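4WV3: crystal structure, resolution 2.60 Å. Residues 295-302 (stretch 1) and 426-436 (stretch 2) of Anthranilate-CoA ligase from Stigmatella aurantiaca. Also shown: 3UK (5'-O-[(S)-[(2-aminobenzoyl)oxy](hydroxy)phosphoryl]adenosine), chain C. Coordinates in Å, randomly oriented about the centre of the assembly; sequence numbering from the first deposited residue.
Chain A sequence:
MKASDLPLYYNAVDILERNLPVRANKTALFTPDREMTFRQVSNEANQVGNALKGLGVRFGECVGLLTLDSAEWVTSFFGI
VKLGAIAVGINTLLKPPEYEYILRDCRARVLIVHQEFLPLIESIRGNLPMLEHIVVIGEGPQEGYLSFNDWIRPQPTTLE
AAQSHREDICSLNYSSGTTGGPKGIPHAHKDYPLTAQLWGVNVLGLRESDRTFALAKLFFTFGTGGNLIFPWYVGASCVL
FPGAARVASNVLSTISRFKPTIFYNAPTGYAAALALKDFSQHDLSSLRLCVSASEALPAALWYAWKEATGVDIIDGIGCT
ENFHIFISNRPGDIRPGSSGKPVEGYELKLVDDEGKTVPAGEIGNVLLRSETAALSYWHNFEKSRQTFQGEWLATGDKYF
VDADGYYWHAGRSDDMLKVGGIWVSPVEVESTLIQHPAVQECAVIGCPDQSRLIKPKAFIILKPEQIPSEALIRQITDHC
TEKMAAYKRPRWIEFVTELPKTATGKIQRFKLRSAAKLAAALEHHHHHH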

# COMPACT_ATOMS: atom_id res chain seq x y z
N GLU A 295 -4.59 2.28 6.11
CA GLU A 295 -5.45 3.11 6.95
C GLU A 295 -5.07 2.94 8.42
O GLU A 295 -4.36 2.00 8.77
N ALA A 296 -5.54 3.85 9.26
CA ALA A 296 -5.20 3.82 10.68
C ALA A 296 -5.66 2.53 11.36
O ALA A 296 -6.82 2.14 11.25
N LEU A 297 -4.74 1.88 12.06
CA LEU A 297 -5.06 0.66 12.79
C LEU A 297 -5.67 0.98 14.15
O LEU A 297 -5.01 1.57 15.01
N PRO A 298 -6.94 0.60 14.35
CA PRO A 298 -7.65 0.83 15.61
C PRO A 298 -6.95 0.15 16.78
O PRO A 298 -6.38 -0.93 16.61
N ALA A 299 -6.99 0.78 17.95
CA ALA A 299 -6.35 0.23 19.14
C ALA A 299 -6.97 -1.11 19.51
O ALA A 299 -6.28 -2.01 19.99
N ALA A 300 -8.28 -1.24 19.29
CA ALA A 300 -9.00 -2.46 19.60
C ALA A 300 -8.48 -3.64 18.78
O ALA A 300 -8.45 -4.77 19.26
N LEU A 301 -8.08 -3.36 17.54
CA LEU A 301 -7.52 -4.40 16.68
C LEU A 301 -6.09 -4.76 17.08
O LEU A 301 -5.68 -5.91 16.96
N TRP A 302 -5.34 -3.77 17.55
CA TRP A 302 -3.97 -4.00 17.99
C TRP A 302 -3.95 -4.94 19.19
O TRP A 302 -3.12 -5.84 19.27
N PRO A 426 -13.56 10.99 11.53
CA PRO A 426 -14.17 9.68 11.26
C PRO A 426 -13.34 8.56 11.88
O PRO A 426 -13.91 7.57 12.34
N VAL A 427 -12.02 8.72 11.89
CA VAL A 427 -11.12 7.71 12.44
C VAL A 427 -11.42 7.45 13.92
O VAL A 427 -11.49 6.30 14.35
N GLU A 428 -11.59 8.52 14.69
CA GLU A 428 -11.89 8.40 16.11
C GLU A 428 -13.22 7.69 16.35
O GLU A 428 -13.32 6.82 17.21
N VAL A 429 -14.23 8.08 15.58
CA VAL A 429 -15.56 7.49 15.72
C VAL A 429 -15.55 6.01 15.31
O VAL A 429 -16.10 5.16 16.00
N GLU A 430 -14.89 5.72 14.19
CA GLU A 430 -14.77 4.35 13.71
C GLU A 430 -13.97 3.48 14.69
O GLU A 430 -14.28 2.31 14.88
N SER A 431 -12.96 4.08 15.31
CA SER A 431 -12.13 3.37 16.28
C SER A 431 -12.92 3.03 17.54
O SER A 431 -12.65 2.03 18.20
N THR A 432 -13.90 3.87 17.86
CA THR A 432 -14.75 3.64 19.02
C THR A 432 -15.78 2.55 18.72
O THR A 432 -16.02 1.68 19.55
N LEU A 433 -16.36 2.60 17.53
CA LEU A 433 -17.36 1.62 17.11
C LEU A 433 -16.79 0.21 17.06
O LEU A 433 -17.46 -0.75 17.42
N ILE A 434 -15.54 0.09 16.62
CA ILE A 434 -14.92 -1.21 16.44
C ILE A 434 -14.57 -1.87 17.78
O ILE A 434 -14.25 -3.06 17.83
N GLN A 435 -14.64 -1.10 18.86
CA GLN A 435 -14.41 -1.64 20.20
C GLN A 435 -15.49 -2.65 20.58
O GLN A 435 -15.23 -3.59 21.32
N HIS A 436 -16.70 -2.44 20.07
CA HIS A 436 -17.79 -3.38 20.30
C HIS A 436 -17.50 -4.69 19.58
O HIS A 436 -17.21 -4.69 18.38

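Small side chains let two backbones approach closely, and one larger side chain can then fill the hollow they leave. The contact between residues 295-302 and 426-436 of this anthranilate-CoA ligase illustrates the principle, with 310 Å² buried in total and no direct hydrogen bond across it. Ile 434 is the principal bump. It points toward stretch 1 with chi1 at -152° (t) and chi2 t, an extended side chain that reaches three residues. Its CG2 lies 3.7 Å from CB of Pro 298 and 3.9 Å from CB of Ala 300, so the gamma branch sits in the shallow recess between the proline ring and the alanine methyl. Its CD1 meets CD1 of Leu 301 at 4.0 Å, beside that recess; the CA-to-CB bond of buried Leu 301 (m, t) points sideways.

Ala 300 also points in, and its short side chain allows its CA to lie 5.5 Å from CA of Gln 435. The methyl CB rests 4.1 Å from CG of Gln 435, whose CA-to-CB bond points sideways and whose side chain is m, t. At the other end, the inward methyl of Ala 296 completes the apolar contact: its CB packs 3.9 Å from CG1 of Val 427 (t).

Between these apolar patches, Ser 431 (t) faces the start of the helix that Pro 298 N-caps. Its OG stays 4.2 Å from CB of Pro 298, and water fills the polar gap. Water 2 lies 2.7 Å from OG of Ser 431 and accepts from N of Ala 299 at 3.2 Å; water 3 accepts from N of Ala 300 at 2.5 Å and bonds OG of Ser 431 at 3.2 Å. Glu 295 and Glu 430 do not touch; water 1 donates weakly to OE1 of each. The acyl-adenylate 3UK instead meets the backbone, its C17 3.2 Å from N of Ala 296.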

# COMPACT_ATOMS: atom_id res chain seq x y z
CB GLU A 295 -6.93 2.78 6.73
CG GLU A 295 -7.50 3.27 5.41
CD GLU A 295 -9.02 3.28 5.39
OE1 GLU A 295 -9.63 3.14 6.47
OE2 GLU A 295 -9.60 3.42 4.30
CB ALA A 296 -5.78 5.03 11.39
CB LEU A 297 -3.80 -0.20 12.99
CG LEU A 297 -3.99 -1.48 13.80
CD1 LEU A 297 -4.75 -2.53 13.00
CD2 LEU A 297 -2.65 -2.03 14.27
CB PRO A 298 -9.02 0.18 15.37
CG PRO A 298 -9.17 0.14 13.89
CD PRO A 298 -7.79 -0.09 13.36
CB ALA A 299 -6.46 1.21 20.29
CB ALA A 300 -10.49 -2.27 19.37
CB LEU A 301 -7.56 -3.96 15.21
CG LEU A 301 -8.83 -4.33 14.44
CD1 LEU A 301 -8.71 -3.91 12.99
CD2 LEU A 301 -9.09 -5.83 14.55
CB TRP A 302 -3.27 -2.69 18.33
CG TRP A 302 -1.79 -2.86 18.58
CD1 TRP A 302 -0.78 -2.69 17.68
CD2 TRP A 302 -1.17 -3.24 19.82
NE1 TRP A 302 0.43 -2.94 18.28
CE2 TRP A 302 0.22 -3.28 19.59
CE3 TRP A 302 -1.65 -3.54 21.10
CZ2 TRP A 302 1.13 -3.61 20.59
CZ3 TRP A 302 -0.74 -3.88 22.09
CH2 TRP A 302 0.63 -3.91 21.83
CB PRO A 426 -14.14 9.59 9.73
CG PRO A 426 -13.06 10.53 9.31
CD PRO A 426 -13.09 11.65 10.30
CB VAL A 427 -9.64 8.11 12.28
CG1 VAL A 427 -8.73 7.09 12.95
CG2 VAL A 427 -9.29 8.26 10.81
CB GLU A 428 -11.91 9.77 16.78
CG GLU A 428 -12.27 9.71 18.25
CD GLU A 428 -12.46 11.09 18.86
OE1 GLU A 428 -12.18 12.09 18.18
OE2 GLU A 428 -12.88 11.16 20.03
CB VAL A 429 -16.62 8.26 14.91
CG1 VAL A 429 -18.00 7.64 15.11
CG2 VAL A 429 -16.63 9.72 15.31
CB GLU A 430 -14.10 4.31 12.33
CG GLU A 430 -14.97 4.87 11.21
CD GLU A 430 -14.18 5.12 9.93
OE1 GLU A 430 -13.03 4.65 9.84
OE2 GLU A 430 -14.72 5.79 9.03
CB SER A 431 -10.90 4.22 16.65
OG SER A 431 -10.13 3.58 17.65
CB THR A 432 -15.48 4.93 19.44
OG1 THR A 432 -14.52 5.90 19.87
CG2 THR A 432 -16.46 4.65 20.57
CB LEU A 433 -17.93 2.00 15.74
CG LEU A 433 -18.85 3.22 15.68
CD1 LEU A 433 -19.00 3.69 14.24
CD2 LEU A 433 -20.20 2.90 16.28
CB ILE A 434 -13.67 -1.13 15.54
CG1 ILE A 434 -13.43 -2.45 14.82
CG2 ILE A 434 -12.45 -0.69 16.35
CD1 ILE A 434 -12.31 -2.40 13.80
CB GLN A 435 -14.35 -0.52 21.24
CG GLN A 435 -13.11 0.35 21.14
CD GLN A 435 -13.11 1.48 22.16
OE1 GLN A 435 -14.12 1.76 22.79
NE2 GLN A 435 -11.96 2.13 22.31
CB HIS A 436 -19.12 -2.79 19.84
CG HIS A 436 -20.32 -3.56 20.33
ND1 HIS A 436 -20.70 -4.77 19.79
CD2 HIS A 436 -21.21 -3.29 21.31
CE1 HIS A 436 -21.77 -5.21 20.41
NE2 HIS A 436 -22.10 -4.33 21.34
C10 3UK C . -3.44 6.73 4.24
C15 3UK C . -2.76 5.85 6.47
C17 3UK C . -3.42 6.21 8.70
C21 3UK C . -3.02 8.17 4.35
C26 3UK C . 1.09 3.38 1.83
C28 3UK C . 2.31 2.46 3.71
O01 3UK C . -1.30 3.54 1.51
C02 3UK C . -0.21 3.99 1.20
O03 3UK C . -0.08 4.78 0.03
P04 3UK C . -1.36 5.32 -0.75
O05 3UK C . -0.89 6.11 -2.01
O06 3UK C . -2.25 6.30 0.16
C07 3UK C . -1.64 7.02 1.24
C08 3UK C . -2.72 7.48 2.17
O09 3UK C . -3.27 6.35 2.88
N11 3UK C . -2.65 5.90 5.09
C12 3UK C . -1.68 5.04 4.68
N13 3UK C . -1.15 4.43 5.78
C14 3UK C . -1.81 4.91 6.90
N16 3UK C . -3.54 6.48 7.37
N18 3UK C . -2.54 5.34 9.17
C19 3UK C . -1.73 4.67 8.34
N20 3UK C . -0.79 3.74 8.86
O22 3UK C . -4.16 9.01 4.29
C23 3UK C . -2.17 8.39 3.19
O24 3UK C . -2.28 9.76 2.75
O25 3UK C . -2.21 4.14 -1.21
C27 3UK C . 1.12 3.01 3.15
C29 3UK C . 3.48 2.30 2.89
C30 3UK C . 3.45 2.67 1.57
C31 3UK C . 2.26 3.22 1.01
N32 3UK C . 2.23 3.61 -0.39
O HOH W 1 -9.81 5.30 9.01
O HOH W 2 -7.51 3.88 18.22
O HOH W 3 -9.67 0.80 19.09